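Local atomic coordinates of CCHC-type domain-containing protein (Trypanosoma brucei brucei, PDB entry 7C45), a protein that binds RNA and probably trims guide RNAs as a 3'-5' exoribonuclease of the RNase D type, carrying CCHC zinc knuckles beside its exonuclease domain. Residues T129-R141 with E242-G256. Sequence-based numbering, arbitrary orientation.
Sequences TAIQWKLRSVNRR and EVNRAWLERYIGPGG. With nucleotides of chain B.
Asn139 grips 242-256 by side chain and backbone: its ND2 donates to Val243 O at 2.8 Å and to Glu242 OE1 at 2.9 Å, while its carbonyl O takes the N-H of Val243. CG sits between backbone N and carbonyl carbon (chi1 74°), bringing the amide alongside the Glu242 carboxylate; Glu242 OE2 turns to Thr239. Arg141 NE reaches Glu242 O from above the carbonyl plane, its guanidinium held by Asp237 and Gln125. Trp133 makes a second polar contact, its NE1 giving an almost straight bond (168°) to Gly253 O in the ring plane. Gly256 N meets Trp133 O, an oxygen also bonded by Ser137 N. The indole is sandwiched by CH-pi contacts: Leu248 CB lies 3.7 Å almost directly above the five-membered ring centroid, and Gly255 CA covers the opposite face. Ala130 CB against Ile252 CD1 extends this apolar layer. The loop carrying Asn139 lays the Arg140 guanidinium face over C5 of U6 of chain B. The axes of the 129-136 part of helix 124-136 and of helix 245-251 cross at -78°, 10.8 Å apart at closest. The latter's flanks, 242-243 and 253-256, meet loop 137-141 and the first helix's end, while helix 212-226 packs on Arg141 and Val243.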
loop_
_atom_site.group_PDB
_atom_site.type_symbol
_atom_site.label_atom_id
_atom_site.label_comp_id
_atom_site.label_asym_id
_atom_site.label_seq_id
_atom_site.Cartn_x
_atom_site.Cartn_y
_atom_site.Cartn_z
ATOM N N THR A 129 3.289 9.805 -0.152
ATOM C CA THR A 129 2.712 11.132 -0.354
ATOM C C THR A 129 3.321 12.155 0.597
ATOM O O THR A 129 3.624 13.277 0.185
ATOM C CB THR A 129 1.191 11.076 -0.200
ATOM O OG1 THR A 129 0.673 10.248 -1.235
ATOM C CG2 THR A 129 0.591 12.475 -0.333
ATOM N N ALA A 130 3.541 11.781 1.867
ATOM C CA ALA A 130 4.072 12.730 2.844
ATOM C C ALA A 130 5.453 13.214 2.436
ATOM O O ALA A 130 5.805 14.379 2.661
ATOM C CB ALA A 130 4.127 12.084 4.232
ATOM N N ILE A 131 6.230 12.331 1.820
ATOM C CA ILE A 131 7.539 12.714 1.295
ATOM C C ILE A 131 7.372 13.740 0.185
ATOM O O ILE A 131 8.033 14.786 0.177
ATOM C CB ILE A 131 8.297 11.467 0.812
ATOM C CG1 ILE A 131 8.677 10.593 2.018
ATOM C CG2 ILE A 131 9.538 11.840 -0.026
ATOM C CD1 ILE A 131 9.224 9.227 1.651
ATOM N N GLN A 132 6.473 13.463 -0.765
ATOM C CA GLN A 132 6.220 14.437 -1.828
ATOM C C GLN A 132 5.684 15.745 -1.282
ATOM O O GLN A 132 5.959 16.807 -1.848
ATOM C CB GLN A 132 5.229 13.893 -2.858
ATOM C CG GLN A 132 5.590 12.527 -3.329
ATOM C CD GLN A 132 7.043 12.413 -3.689
ATOM O OE1 GLN A 132 7.588 13.226 -4.450
ATOM N NE2 GLN A 132 7.688 11.421 -3.140
ATOM N N TRP A 133 4.888 15.686 -0.220
ATOM C CA TRP A 133 4.385 16.898 0.401
ATOM C C TRP A 133 5.522 17.715 1.002
ATOM O O TRP A 133 5.613 18.925 0.769
ATOM C CB TRP A 133 3.357 16.546 1.478
ATOM C CG TRP A 133 2.921 17.728 2.268
ATOM C CD1 TRP A 133 3.315 18.085 3.532
ATOM C CD2 TRP A 133 2.049 18.751 1.815
ATOM N NE1 TRP A 133 2.701 19.259 3.897
ATOM C CE2 TRP A 133 1.926 19.687 2.863
ATOM C CE3 TRP A 133 1.347 18.954 0.636
ATOM C CZ2 TRP A 133 1.125 20.816 2.748
ATOM C CZ3 TRP A 133 0.555 20.062 0.533
ATOM C CH2 TRP A 133 0.460 20.989 1.573
ATOM N N LYS A 134 6.374 17.079 1.814
ATOM C CA LYS A 134 7.465 17.803 2.460
ATOM C C LYS A 134 8.411 18.426 1.435
ATOM O O LYS A 134 8.896 19.544 1.630
ATOM C CB LYS A 134 8.249 16.875 3.389
ATOM C CG LYS A 134 9.449 17.521 4.028
ATOM C CD LYS A 134 9.976 16.684 5.159
ATOM C CE LYS A 134 11.112 17.396 5.866
ATOM N NZ LYS A 134 10.520 18.467 6.708
ATOM N N LEU A 135 8.692 17.715 0.349
ATOM C CA LEU A 135 9.634 18.211 -0.646
ATOM C C LEU A 135 8.995 19.152 -1.666
ATOM O O LEU A 135 9.676 20.038 -2.172
ATOM C CB LEU A 135 10.281 17.050 -1.400
ATOM C CG LEU A 135 11.092 16.073 -0.560
ATOM C CD1 LEU A 135 11.571 14.898 -1.377
ATOM C CD2 LEU A 135 12.245 16.781 0.098
ATOM N N ARG A 136 7.717 18.959 -2.012
ATOM C CA ARG A 136 7.149 19.621 -3.183
ATOM C C ARG A 136 5.737 20.168 -2.998
ATOM O O ARG A 136 5.207 20.768 -3.943
ATOM C CB ARG A 136 7.126 18.663 -4.383
ATOM C CG ARG A 136 8.425 17.989 -4.702
ATOM C CD ARG A 136 8.155 16.683 -5.398
ATOM N NE ARG A 136 7.202 16.857 -6.468
ATOM C CZ ARG A 136 6.626 15.860 -7.131
ATOM N NH1 ARG A 136 5.776 16.128 -8.111
ATOM N NH2 ARG A 136 6.874 14.597 -6.811
ATOM N N SER A 137 5.120 20.003 -1.830
ATOM C CA SER A 137 3.724 20.402 -1.602
ATOM C C SER A 137 2.773 19.649 -2.532
ATOM O O SER A 137 1.740 20.179 -2.948
ATOM C CB SER A 137 3.525 21.916 -1.751
ATOM O OG SER A 137 4.306 22.630 -0.819
ATOM N N VAL A 138 3.130 18.412 -2.849
ATOM C CA VAL A 138 2.309 17.514 -3.640
ATOM C C VAL A 138 1.584 16.583 -2.672
ATOM O O VAL A 138 2.223 15.971 -1.805
ATOM C CB VAL A 138 3.170 16.725 -4.635
ATOM C CG1 VAL A 138 2.426 15.501 -5.155
ATOM C CG2 VAL A 138 3.616 17.634 -5.794
ATOM N N ASN A 139 0.250 16.495 -2.808
ATOM C CA ASN A 139 -0.570 15.620 -1.967
ATOM C C ASN A 139 -1.220 14.474 -2.745
ATOM O O ASN A 139 -2.149 13.849 -2.244
ATOM C CB ASN A 139 -1.646 16.417 -1.228
ATOM C CG ASN A 139 -2.780 16.857 -2.134
ATOM O OD1 ASN A 139 -2.575 17.102 -3.327
ATOM N ND2 ASN A 139 -3.987 16.947 -1.571
ATOM N N ARG A 140 -0.732 14.178 -3.935
ATOM C CA ARG A 140 -1.253 13.078 -4.738
ATOM C C ARG A 140 -0.995 11.717 -4.086
ATOM O O ARG A 140 0.082 11.457 -3.555
ATOM C CB ARG A 140 -0.596 13.126 -6.111
ATOM C CG ARG A 140 -0.962 12.038 -7.079
ATOM C CD ARG A 140 -0.299 12.332 -8.410
ATOM N NE ARG A 140 -0.864 11.552 -9.501
ATOM C CZ ARG A 140 -0.692 11.845 -10.783
ATOM N NH1 ARG A 140 -1.236 11.084 -11.721
ATOM N NH2 ARG A 140 0.026 12.908 -11.126
ATOM N N ARG A 141 -1.985 10.836 -4.171
ATOM C CA ARG A 141 -1.801 9.419 -3.880
ATOM C C ARG A 141 -1.390 8.705 -5.159
ATOM O O ARG A 141 -2.140 8.694 -6.141
ATOM C CB ARG A 141 -3.080 8.789 -3.328
ATOM C CG ARG A 141 -3.503 9.267 -1.962
ATOM C CD ARG A 141 -4.807 8.553 -1.559
ATOM N NE ARG A 141 -5.309 8.988 -0.261
ATOM C CZ ARG A 141 -5.010 8.384 0.883
ATOM N NH1 ARG A 141 -4.231 7.298 0.887
ATOM N NH2 ARG A 141 -5.502 8.848 2.007
ATOM N N GLU A 242 -6.043 11.707 -3.477
ATOM C CA GLU A 242 -5.198 12.658 -2.764
ATOM C C GLU A 242 -5.249 12.429 -1.251
ATOM O O GLU A 242 -6.059 11.663 -0.724
ATOM C CB GLU A 242 -5.566 14.111 -3.098
ATOM C CG GLU A 242 -6.935 14.547 -2.739
ATOM C CD GLU A 242 -7.236 15.924 -3.325
ATOM O OE1 GLU A 242 -6.569 16.899 -2.933
ATOM O OE2 GLU A 242 -8.121 16.014 -4.200
ATOM N N VAL A 243 -4.310 13.071 -0.560
ATOM C CA VAL A 243 -4.264 13.101 0.891
ATOM C C VAL A 243 -4.613 14.516 1.311
ATOM O O VAL A 243 -4.006 15.478 0.826
ATOM C CB VAL A 243 -2.881 12.688 1.431
ATOM C CG1 VAL A 243 -2.811 12.917 2.919
ATOM C CG2 VAL A 243 -2.592 11.229 1.087
ATOM N N ASN A 244 -5.620 14.630 2.163
ATOM C CA ASN A 244 -6.071 15.871 2.772
ATOM C C ASN A 244 -4.893 16.786 3.124
ATOM O O ASN A 244 -4.016 16.395 3.888
ATOM C CB ASN A 244 -6.867 15.470 4.028
ATOM C CG ASN A 244 -7.506 16.606 4.703
ATOM O OD1 ASN A 244 -6.836 17.529 5.109
ATOM N ND2 ASN A 244 -8.833 16.554 4.847
ATOM N N ARG A 245 -4.839 17.995 2.524
ATOM C CA ARG A 245 -3.728 18.914 2.813
ATOM C C ARG A 245 -3.714 19.365 4.266
ATOM O O ARG A 245 -2.640 19.535 4.854
ATOM C CB ARG A 245 -3.770 20.146 1.901
ATOM C CG ARG A 245 -3.599 19.838 0.449
ATOM C CD ARG A 245 -3.307 21.101 -0.350
ATOM N NE ARG A 245 -3.121 20.769 -1.748
ATOM C CZ ARG A 245 -4.123 20.505 -2.581
ATOM N NH1 ARG A 245 -3.874 20.196 -3.848
ATOM N NH2 ARG A 245 -5.377 20.557 -2.155
ATOM N N ALA A 246 -4.889 19.586 4.865
ATOM C CA ALA A 246 -4.895 20.019 6.256
ATOM C C ALA A 246 -4.269 18.964 7.168
ATOM O O ALA A 246 -3.530 19.301 8.097
ATOM C CB ALA A 246 -6.317 20.350 6.704
ATOM N N TRP A 247 -4.549 17.680 6.920
ATOM C CA TRP A 247 -3.904 16.647 7.732
ATOM C C TRP A 247 -2.398 16.612 7.484
ATOM O O TRP A 247 -1.620 16.396 8.414
ATOM C CB TRP A 247 -4.521 15.279 7.461
ATOM C CG TRP A 247 -5.885 15.147 8.032
ATOM C CD1 TRP A 247 -6.619 16.118 8.665
ATOM C CD2 TRP A 247 -6.673 13.963 8.061
ATOM N NE1 TRP A 247 -7.834 15.606 9.054
ATOM C CE2 TRP A 247 -7.887 14.291 8.701
ATOM C CE3 TRP A 247 -6.476 12.669 7.596
ATOM C CZ2 TRP A 247 -8.898 13.351 8.888
ATOM C CZ3 TRP A 247 -7.489 11.746 7.778
ATOM C CH2 TRP A 247 -8.684 12.094 8.410
ATOM N N LEU A 248 -1.968 16.808 6.241
ATOM C CA LEU A 248 -0.534 16.866 5.957
ATOM C C LEU A 248 0.117 18.014 6.716
ATOM O O LEU A 248 1.172 17.845 7.347
ATOM C CB LEU A 248 -0.308 17.014 4.454
ATOM C CG LEU A 248 -0.512 15.724 3.642
ATOM C CD1 LEU A 248 -0.602 15.985 2.163
ATOM C CD2 LEU A 248 0.596 14.741 3.898
ATOM N N GLU A 249 -0.505 19.195 6.659
ATOM C CA GLU A 249 0.028 20.337 7.400
ATOM C C GLU A 249 0.153 20.011 8.883
ATOM O O GLU A 249 1.152 20.366 9.520
ATOM C CB GLU A 249 -0.853 21.576 7.195
ATOM C CG GLU A 249 -0.990 22.052 5.748
ATOM C CD GLU A 249 -0.041 23.200 5.384
ATOM O OE1 GLU A 249 0.969 23.385 6.099
ATOM O OE2 GLU A 249 -0.308 23.898 4.379
ATOM N N ARG A 250 -0.834 19.304 9.441
ATOM C CA ARG A 250 -0.854 19.033 10.874
ATOM C C ARG A 250 0.182 17.985 11.275
ATOM O O ARG A 250 0.956 18.189 12.217
ATOM C CB ARG A 250 -2.251 18.582 11.287
ATOM C CG ARG A 250 -2.339 18.034 12.685
ATOM C CD ARG A 250 -3.794 17.684 12.959
ATOM N NE ARG A 250 -3.989 17.074 14.263
ATOM C CZ ARG A 250 -5.157 16.618 14.694
ATOM N NH1 ARG A 250 -5.256 16.074 15.898
ATOM N NH2 ARG A 250 -6.224 16.698 13.908
ATOM N N TYR A 251 0.208 16.853 10.578
ATOM C CA TYR A 251 1.035 15.730 11.001
ATOM C C TYR A 251 2.448 15.768 10.439
ATOM O O TYR A 251 3.378 15.287 11.096
ATOM C CB TYR A 251 0.363 14.408 10.602
ATOM C CG TYR A 251 -0.896 14.158 11.402
ATOM C CD1 TYR A 251 -0.839 13.505 12.629
ATOM C CD2 TYR A 251 -2.134 14.599 10.953
ATOM C CE1 TYR A 251 -1.976 13.300 13.385
ATOM C CE2 TYR A 251 -3.282 14.381 11.700
ATOM C CZ TYR A 251 -3.194 13.735 12.914
ATOM O OH TYR A 251 -4.323 13.534 13.670
ATOM N N ILE A 252 2.630 16.304 9.240
ATOM C CA ILE A 252 3.930 16.343 8.596
ATOM C C ILE A 252 4.575 17.719 8.718
ATOM O O ILE A 252 5.787 17.825 8.908
ATOM C CB ILE A 252 3.804 15.918 7.115
ATOM C CG1 ILE A 252 3.032 14.590 6.977
ATOM C CG2 ILE A 252 5.170 15.769 6.496
ATOM C CD1 ILE A 252 3.654 13.441 7.743
ATOM N N GLY A 253 3.788 18.784 8.600
ATOM C CA GLY A 253 4.333 20.125 8.616
ATOM C C GLY A 253 4.075 20.836 7.304
ATOM O O GLY A 253 3.307 20.366 6.456
ATOM N N PRO A 254 4.720 21.987 7.115
ATOM C CA PRO A 254 4.486 22.777 5.904
ATOM C C PRO A 254 5.018 22.064 4.683
ATOM O O PRO A 254 6.004 21.333 4.746
ATOM C CB PRO A 254 5.275 24.066 6.166
ATOM C CG PRO A 254 6.369 23.622 7.038
ATOM C CD PRO A 254 5.763 22.592 7.958
ATOM N N GLY A 255 4.340 22.280 3.562
ATOM C CA GLY A 255 4.768 21.695 2.324
ATOM C C GLY A 255 5.941 22.446 1.724
ATOM O O GLY A 255 6.132 23.642 1.945
ATOM N N GLY A 256 6.738 21.719 0.950
ATOM C CA GLY A 256 7.954 22.263 0.389
ATOM C C GLY A 256 7.773 22.808 -1.012
ATOM O O GLY A 256 6.682 22.846 -1.573
ATOM P P U B 6 1.104 10.833 -16.552
ATOM O OP1 U B 6 0.327 10.276 -17.674
ATOM O OP2 U B 6 0.594 12.012 -15.823
ATOM O "O5'" U B 6 1.323 9.707 -15.460
ATOM C "C5'" U B 6 1.894 8.455 -15.797
ATOM C "C4'" U B 6 1.543 7.416 -14.759
ATOM O "O4'" U B 6 2.252 7.713 -13.530
ATOM C "C3'" U B 6 0.064 7.339 -14.381
ATOM O "O3'" U B 6 -0.229 5.997 -14.021
ATOM C "C2'" U B 6 -0.003 8.206 -13.129
ATOM O "O2'" U B 6 -1.073 7.931 -12.252
ATOM C "C1'" U B 6 1.329 7.884 -12.474
ATOM N N1 U B 6 1.824 8.944 -11.598
ATOM C C2 U B 6 1.750 8.709 -10.245
ATOM O O2 U B 6 1.294 7.683 -9.768
ATOM N N3 U B 6 2.248 9.711 -9.454
ATOM C C4 U B 6 2.772 10.900 -9.887
ATOM O O4 U B 6 3.167 11.709 -9.041
ATOM C C5 U B 6 2.794 11.070 -11.308
ATOM C C6 U B 6 2.328 10.116 -12.115
HETATM O O HOH W 1 8.432 21.193 3.755
#